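Local coordinates for protein histidine acid phosphatase (Bifidobacterium longum subsp. infantis, PDB 6RXF) that probably removes phosphate groups from inositol phosphates, phytate included, and from 2,3-bisphosphoglycerate, as a histidine acid phosphatase of the MINPP1 type, at residues 60-65 with 300-305; 90-95 with 317-322. The protein carries 1 engineered substitution. All coordinates share one frame; numbering follows the deposited sequence.

Overall arrangement
Contacts 1 and 2 show how two consecutive helices can be tied twice to a strand and the helix that follows it, far off in sequence. Helices 59-73 and 79-99, which follow each other, supply segments 60-65 and 90-95; strand 301-302 and helix 305-321, also consecutive, supply 300-305 and 317-322. The segments alternate along the chain, and more than two hundred residues separate the partners of each contact. The centres lie about 17 Å apart, on the same side of the chain's centre, and a probable hydrogen bond between D60 OD2 and T93 OG1 (2.9 Å) links them. E305 of contact 1 binds a zinc ion, and contact 2 borders the site of E98 and H330.

Contact 1 of 2, residues 60-65 with 300-305; sequences DALLMR and KKIKSE. With ZN (zinc ion), chain F.
L62 and I302 bring helix 59-73 against a two-stranded antiparallel ribbon, formed by strands 268-269 and 301-302, in the histidine phosphatase fold. The two backbones come nearest at this pair, and no hydrogen bond crosses between them: the helix offers leucines, segment 300-305 mainly one isoleucine and its own backbone. I302 reaches out with its terminal methyl. With CG1 beside the backbone N (chi1 -67°) and the chain extended beyond it (chi2 180°), CD1 comes to rest 3.6 Å from L62 CB, at the root of the leucine rather than its end. That methyl also lies against the helix backbone, 3.8 Å from L62 O. L63 approaches the same group crosswise, the two side chains meeting at about a right angle, with L63 CD2 4.0 Å from I302 CD1.

The forked end of L62 passes I302 and spreads over the backbone of K300 and K301. Its CD1 sits 3.8 Å from K301 N, while CD2 lies 3.7 Å from K300 O. An alanine at L62 would keep the CB contact with I302, but the loss of the branched end would probably leave a gap over the K300-K301 peptide. Backbone hydrogen bonds pair K300 with N270 and I302 with W268.

Past I302 the chain turns into helix 305-321, with S304 as N-cap, and D307 and D311 of that helix touch the isoleucine too. E305, the first residue of that helix, reaches a zinc ion that H246 and E262 also bind. It grips the metal with both carboxylate oxygens, unequally: OE2 stands 2.3 Å from the zinc and OE1 2.6 Å.

Contact 2 of 2, residues 90-95 with 317-322; sequences SGITAA and IIAADM
I92 and M322 carry most of this contact between helix 79-99 and segment 317-322, with A95 as the third member, and all three are buried. On I92, chi1 (-165°) sets CG1 anti to the backbone N, and chi2 (84°) turns CD1 to segment 317-322. This methyl makes the isoleucine's nearest approaches: it lies 3.8 Å from M322 SD, and more loosely 4.2 Å from I318 CG2 and 4.4 Å from A319 CB. The isoleucine and methionine side chains cross at about a right angle, the methyl meeting the thioether at its sulfur.

M322, at the close of segment 317-322, is extended as far as SD and then bends (chi3 72°), which turns CE to the next turn of the facing helix. There CE meets A95 CB at 3.7 Å and also abuts the carbonyl carbon of A95. The same alanine methyl lies near the side chains of H330 and E98, which bind a zinc ion, so the apolar layer borders a metal site. Methyls and a thioether sulfur make up the side-chain contact, without a hydrogen bond across it; its hold therefore rests on dispersion and the burial of apolar groups rather than on directional bonds.

Contact 1 of 2, residues 60-65 with 300-305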
ATOM      1  N   ASP A  60      -3.651  13.625 -15.163  1.00 24.36           N
ATOM      2  CA  ASP A  60      -4.517  14.775 -15.405  1.00 30.22           C
ATOM      3  C   ASP A  60      -3.904  15.719 -16.431  1.00 27.47           C
ATOM      4  O   ASP A  60      -4.626  16.337 -17.221  1.00 28.95           O
ATOM      5  CB  ASP A  60      -4.798  15.509 -14.090  1.00 19.51           C
ATOM      6  CG  ASP A  60      -3.528  15.832 -13.309  1.00 25.75           C
ATOM      7  OD1 ASP A  60      -2.474  15.203 -13.557  1.00 28.66           O
ATOM      8  OD2 ASP A  60      -3.585  16.723 -12.437  1.00 27.53           O
ATOM      9  N   ALA A  61      -2.572  15.831 -16.442  1.00 26.27           N
ATOM     10  CA  ALA A  61      -1.897  16.697 -17.404  1.00 28.00           C
ATOM     11  C   ALA A  61      -2.018  16.153 -18.824  1.00 26.18           C
ATOM     12  O   ALA A  61      -2.354  16.892 -19.758  1.00 23.81           O
ATOM     13  CB  ALA A  61      -0.427  16.858 -17.018  1.00 19.50           C
ATOM     14  N   LEU A  62      -1.740  14.857 -19.006  1.00 20.17           N
ATOM     15  CA  LEU A  62      -1.776  14.265 -20.340  1.00 27.53           C
ATOM     16  C   LEU A  62      -3.187  14.261 -20.915  1.00 26.66           C
ATOM     17  O   LEU A  62      -3.382  14.570 -22.096  1.00 25.41           O
ATOM     18  CB  LEU A  62      -1.207  12.847 -20.300  1.00 24.26           C
ATOM     19  CG  LEU A  62       0.319  12.757 -20.377  1.00 36.64           C
ATOM     20  CD1 LEU A  62       0.806  11.347 -20.051  1.00 26.99           C
ATOM     21  CD2 LEU A  62       0.820  13.196 -21.749  1.00 25.52           C
ATOM     22  N   LEU A  63      -4.188  13.916 -20.100  1.00 27.30           N
ATOM     23  CA  LEU A  63      -5.559  13.909 -20.600  1.00 22.65           C
ATOM     24  C   LEU A  63      -6.039  15.316 -20.932  1.00 23.81           C
ATOM     25  O   LEU A  63      -6.871  15.490 -21.830  1.00 18.84           O
ATOM     26  CB  LEU A  63      -6.492  13.251 -19.582  1.00 20.38           C
ATOM     27  CG  LEU A  63      -6.407  11.727 -19.465  1.00 32.31           C
ATOM     28  CD1 LEU A  63      -7.283  11.231 -18.323  1.00 26.79           C
ATOM     29  CD2 LEU A  63      -6.787  11.047 -20.778  1.00 25.83           C
ATOM     30  N   MET A  64      -5.533  16.329 -20.224  1.00 26.71           N
ATOM     31  CA  MET A  64      -5.864  17.704 -20.580  1.00 26.15           C
ATOM     32  C   MET A  64      -5.290  18.065 -21.945  1.00 24.44           C
ATOM     33  O   MET A  64      -5.953  18.733 -22.748  1.00 23.39           O
ATOM     34  CB  MET A  64      -5.353  18.666 -19.506  1.00 24.72           C
ATOM     35  CG  MET A  64      -5.655  20.133 -19.789  1.00 22.93           C
ATOM     36  SD  MET A  64      -7.426  20.497 -19.816  1.00 40.78           S
ATOM     37  CE  MET A  64      -7.815  20.532 -18.069  1.00 29.30           C
ATOM     38  N   ARG A  65      -4.062  17.627 -22.228  1.00 23.66           N
ATOM     39  CA  ARG A  65      -3.486  17.840 -23.551  1.00 31.00           C
ATOM     40  C   ARG A  65      -4.319  17.152 -24.624  1.00 33.47           C
ATOM     41  O   ARG A  65      -4.573  17.720 -25.693  1.00 32.31           O
ATOM     42  CB  ARG A  65      -2.043  17.334 -23.582  1.00 36.64           C
ATOM     43  CG  ARG A  65      -1.108  18.035 -22.607  1.00 34.71           C
ATOM     44  CD  ARG A  65      -0.582  19.338 -23.183  1.00 41.25           C
ATOM     45  NE  ARG A  65      -1.595  20.390 -23.190  1.00 45.57           N
ATOM     46  CZ  ARG A  65      -1.510  21.522 -22.499  1.00 60.25           C
ATOM     47  NH1 ARG A  65      -2.487  22.416 -22.573  1.00 60.60           N
ATOM     48  NH2 ARG A  65      -0.452  21.761 -21.733  1.00 51.20           N
ATOM     49  N   LYS A 300       6.636  11.129 -20.283  1.00 42.86           N
ATOM     50  CA  LYS A 300       5.331  10.491 -20.213  1.00 36.60           C
ATOM     51  C   LYS A 300       4.445  10.939 -21.367  1.00 36.95           C
ATOM     52  O   LYS A 300       4.375  12.125 -21.706  1.00 36.48           O
ATOM     53  CB  LYS A 300       4.672  10.788 -18.872  1.00 29.22           C
ATOM     54  CG  LYS A 300       4.771   9.647 -17.862  1.00 47.07           C
ATOM     55  CD  LYS A 300       6.202   9.195 -17.642  1.00 42.10           C
ATOM     56  CE  LYS A 300       6.317   8.331 -16.399  1.00 42.63           C
ATOM     57  NZ  LYS A 300       7.677   8.507 -15.808  1.00 64.86           N
ATOM     58  N   LYS A 301       3.770   9.972 -21.981  1.00 37.85           N
ATOM     59  CA  LYS A 301       3.040  10.240 -23.205  1.00 37.46           C
ATOM     60  C   LYS A 301       1.756   9.421 -23.241  1.00 38.05           C
ATOM     61  O   LYS A 301       1.560   8.488 -22.461  1.00 29.58           O
ATOM     62  CB  LYS A 301       3.911   9.940 -24.431  1.00 33.42           C
ATOM     63  CG  LYS A 301       3.964   8.474 -24.813  1.00 35.26           C
ATOM     64  CD  LYS A 301       5.225   8.134 -25.589  1.00 40.99           C
ATOM     65  CE  LYS A 301       6.378   7.809 -24.668  1.00 52.94           C
ATOM     66  NZ  LYS A 301       7.546   7.330 -25.447  1.00 53.35           N
ATOM     67  N   ILE A 302       0.872   9.809 -24.153  1.00 36.17           N
ATOM     68  CA  ILE A 302      -0.300   9.031 -24.541  1.00 40.28           C
ATOM     69  C   ILE A 302      -0.121   8.691 -26.019  1.00 38.35           C
ATOM     70  O   ILE A 302      -0.173   9.594 -26.868  1.00 32.47           O
ATOM     71  CB  ILE A 302      -1.609   9.806 -24.310  1.00 32.75           C
ATOM     72  CG1 ILE A 302      -1.892  10.033 -22.824  1.00 29.68           C
ATOM     73  CG2 ILE A 302      -2.781   9.095 -24.991  1.00 25.29           C
ATOM     74  CD1 ILE A 302      -3.189  10.813 -22.571  1.00 26.85           C
ATOM     75  N   LYS A 303       0.098   7.399 -26.332  1.00 33.60           N
ATOM     76  CA  LYS A 303       0.249   6.965 -27.720  1.00 37.90           C
ATOM     77  C   LYS A 303      -0.922   6.106 -28.217  1.00 38.67           C
ATOM     78  O   LYS A 303      -1.050   5.880 -29.433  1.00 31.08           O
ATOM     79  CB  LYS A 303       1.564   6.190 -27.928  1.00 42.91           C
ATOM     80  CG  LYS A 303       1.836   4.920 -27.169  1.00 55.99           C
ATOM     81  CD  LYS A 303       2.719   5.029 -25.952  1.00 71.83           C
ATOM     82  CE  LYS A 303       2.760   3.694 -25.139  1.00 69.11           C
ATOM     83  NZ  LYS A 303       3.495   3.825 -23.848  1.00 66.96           N
ATOM     84  N   SER A 304      -1.789   5.614 -27.324  1.00 33.19           N
ATOM     85  CA  SER A 304      -2.823   4.671 -27.732  1.00 26.05           C
ATOM     86  C   SER A 304      -4.103   4.937 -26.954  1.00 27.44           C
ATOM     87  O   SER A 304      -4.129   5.709 -25.993  1.00 25.54           O
ATOM     88  CB  SER A 304      -2.371   3.227 -27.520  1.00 20.42           C
ATOM     89  OG  SER A 304      -2.066   3.011 -26.150  1.00 29.08           O
ATOM     90  N   GLU A 305      -5.174   4.276 -27.396  1.00 28.61           N
ATOM     91  CA  GLU A 305      -6.416   4.252 -26.627  1.00 20.81           C
ATOM     92  C   GLU A 305      -6.205   3.655 -25.243  1.00 18.52           C
ATOM     93  O   GLU A 305      -6.838   4.090 -24.273  1.00 15.92           O
ATOM     94  CB  GLU A 305      -7.484   3.449 -27.371  1.00 13.95           C
ATOM     95  CG  GLU A 305      -8.204   4.224 -28.443  1.00 31.00           C
ATOM     96  CD  GLU A 305      -9.402   3.471 -28.979  1.00 35.54           C
ATOM     97  OE1 GLU A 305      -9.407   2.225 -28.896  1.00 37.59           O
ATOM     98  OE2 GLU A 305     -10.340   4.127 -29.480  1.00 51.71           O
TER
HETATM   99 ZN    ZN F 604     -10.907   2.437 -30.989  1.00 33.89          ZN

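Contact 2 of 2, residues 90-95 with 317-322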
ATOM      1  N   SER A  90     -10.022  19.803 -14.546  1.00 22.35           N
ATOM      2  CA  SER A  90      -9.589  20.977 -13.798  1.00 25.36           C
ATOM      3  C   SER A  90      -9.908  20.839 -12.318  1.00 26.19           C
ATOM      4  O   SER A  90      -9.168  21.350 -11.472  1.00 26.65           O
ATOM      5  CB  SER A  90     -10.223  22.247 -14.374  1.00 17.38           C
ATOM      6  OG  SER A  90     -11.602  22.080 -14.653  0.65 27.51           O
ATOM      7  N   GLY A  91     -10.963  20.108 -11.975  1.00 23.17           N
ATOM      8  CA  GLY A  91     -11.285  19.949 -10.570  1.00 20.07           C
ATOM      9  C   GLY A  91     -10.284  19.068  -9.839  1.00 28.96           C
ATOM     10  O   GLY A  91      -9.776  19.444  -8.782  1.00 27.20           O
ATOM     11  N   ILE A  92      -9.948  17.900 -10.403  1.00 18.58           N
ATOM     12  CA  ILE A  92      -8.984  17.033  -9.719  1.00 26.10           C
ATOM     13  C   ILE A  92      -7.617  17.718  -9.624  1.00 20.02           C
ATOM     14  O   ILE A  92      -6.945  17.659  -8.583  1.00 19.71           O
ATOM     15  CB  ILE A  92      -8.921  15.652 -10.413  1.00 16.43           C
ATOM     16  CG1 ILE A  92      -8.233  14.616  -9.525  1.00 29.56           C
ATOM     17  CG2 ILE A  92      -8.344  15.756 -11.806  1.00 20.50           C
ATOM     18  CD1 ILE A  92      -9.215  14.025  -8.571  1.00 35.00           C
ATOM     19  N   THR A  93      -7.216  18.433 -10.680  1.00 18.75           N
ATOM     20  CA  THR A  93      -5.936  19.134 -10.658  1.00 24.06           C
ATOM     21  C   THR A  93      -5.920  20.226  -9.592  1.00 17.81           C
ATOM     22  O   THR A  93      -4.945  20.347  -8.844  1.00 26.17           O
ATOM     23  CB  THR A  93      -5.624  19.724 -12.032  1.00 20.47           C
ATOM     24  OG1 THR A  93      -5.675  18.687 -13.022  1.00 26.04           O
ATOM     25  CG2 THR A  93      -4.226  20.333 -12.028  1.00 13.00           C
ATOM     26  N   ALA A  94      -6.993  21.015  -9.489  1.00 14.49           N
ATOM     27  CA  ALA A  94      -7.042  22.043  -8.454  1.00 20.89           C
ATOM     28  C   ALA A  94      -7.015  21.425  -7.060  1.00 26.79           C
ATOM     29  O   ALA A  94      -6.339  21.936  -6.159  1.00 34.96           O
ATOM     30  CB  ALA A  94      -8.285  22.918  -8.633  1.00 20.49           C
ATOM     31  N   ALA A  95      -7.744  20.323  -6.861  1.00 24.64           N
ATOM     32  CA  ALA A  95      -7.739  19.668  -5.557  1.00 26.27           C
ATOM     33  C   ALA A  95      -6.341  19.193  -5.184  1.00 22.62           C
ATOM     34  O   ALA A  95      -5.898  19.377  -4.043  1.00 22.15           O
ATOM     35  CB  ALA A  95      -8.725  18.501  -5.550  1.00 23.59           C
ATOM     36  N   ILE A 317      -9.937   6.113  -9.741  1.00 12.41           N
ATOM     37  CA  ILE A 317      -9.649   5.473  -8.462  1.00 13.85           C
ATOM     38  C   ILE A 317      -9.042   6.463  -7.473  1.00 21.16           C
ATOM     39  O   ILE A 317      -9.300   6.368  -6.266  1.00 19.24           O
ATOM     40  CB  ILE A 317      -8.752   4.235  -8.655  1.00 15.71           C
ATOM     41  CG1 ILE A 317      -7.396   4.612  -9.252  1.00 14.77           C
ATOM     42  CG2 ILE A 317      -9.456   3.198  -9.531  1.00  9.45           C
ATOM     43  CD1 ILE A 317      -6.489   3.405  -9.488  1.00 13.80           C
ATOM     44  N   ILE A 318      -8.254   7.433  -7.947  1.00 16.56           N
ATOM     45  CA  ILE A 318      -7.711   8.422  -7.021  1.00 20.36           C
ATOM     46  C   ILE A 318      -8.806   9.380  -6.574  1.00 22.08           C
ATOM     47  O   ILE A 318      -8.746   9.923  -5.465  1.00 19.16           O
ATOM     48  CB  ILE A 318      -6.515   9.169  -7.641  1.00 23.12           C
ATOM     49  CG1 ILE A 318      -5.466   9.469  -6.569  1.00 31.39           C
ATOM     50  CG2 ILE A 318      -6.957  10.469  -8.278  1.00 43.19           C
ATOM     51  CD1 ILE A 318      -4.865   8.227  -5.932  1.00 42.82           C
ATOM     52  N   ALA A 319      -9.828   9.593  -7.408  1.00 23.49           N
ATOM     53  CA  ALA A 319     -10.965  10.391  -6.963  1.00 28.24           C
ATOM     54  C   ALA A 319     -11.671   9.725  -5.791  1.00 18.87           C
ATOM     55  O   ALA A 319     -12.176  10.414  -4.901  1.00 22.24           O
ATOM     56  CB  ALA A 319     -11.941  10.627  -8.117  1.00 21.02           C
ATOM     57  N   ALA A 320     -11.694   8.391  -5.759  1.00 28.65           N
ATOM     58  CA  ALA A 320     -12.200   7.696  -4.582  1.00 15.30           C
ATOM     59  C   ALA A 320     -11.347   7.988  -3.355  1.00 25.03           C
ATOM     60  O   ALA A 320     -11.864   8.016  -2.233  1.00 23.95           O
ATOM     61  CB  ALA A 320     -12.252   6.192  -4.839  1.00 18.72           C
ATOM     62  N   ASP A 321     -10.045   8.215  -3.543  1.00 25.25           N
ATOM     63  CA  ASP A 321      -9.181   8.559  -2.418  1.00 25.97           C
ATOM     64  C   ASP A 321      -9.373  10.000  -1.957  1.00 23.44           C
ATOM     65  O   ASP A 321      -9.174  10.302  -0.775  1.00 16.54           O
ATOM     66  CB  ASP A 321      -7.716   8.337  -2.790  1.00 22.06           C
ATOM     67  CG  ASP A 321      -7.319   6.877  -2.750  1.00 35.12           C
ATOM     68  OD1 ASP A 321      -7.859   6.091  -3.558  1.00 37.54           O
ATOM     69  OD2 ASP A 321      -6.454   6.522  -1.924  1.00 34.25           O
ATOM     70  N   MET A 322      -9.743  10.905  -2.862  1.00 19.61           N
ATOM     71  CA  MET A 322      -9.889  12.320  -2.532  1.00 23.77           C
ATOM     72  C   MET A 322     -11.336  12.688  -2.245  1.00 25.29           C
ATOM     73  O   MET A 322     -11.804  13.751  -2.659  1.00 23.66           O
ATOM     74  CB  MET A 322      -9.323  13.182  -3.653  1.00 22.29           C
ATOM     75  CG  MET A 322      -7.887  12.829  -4.000  1.00 35.24           C
ATOM     76  SD  MET A 322      -7.231  13.789  -5.370  1.00 41.95           S
ATOM     77  CE  MET A 322      -7.055  15.393  -4.591  1.00 37.14           C
TER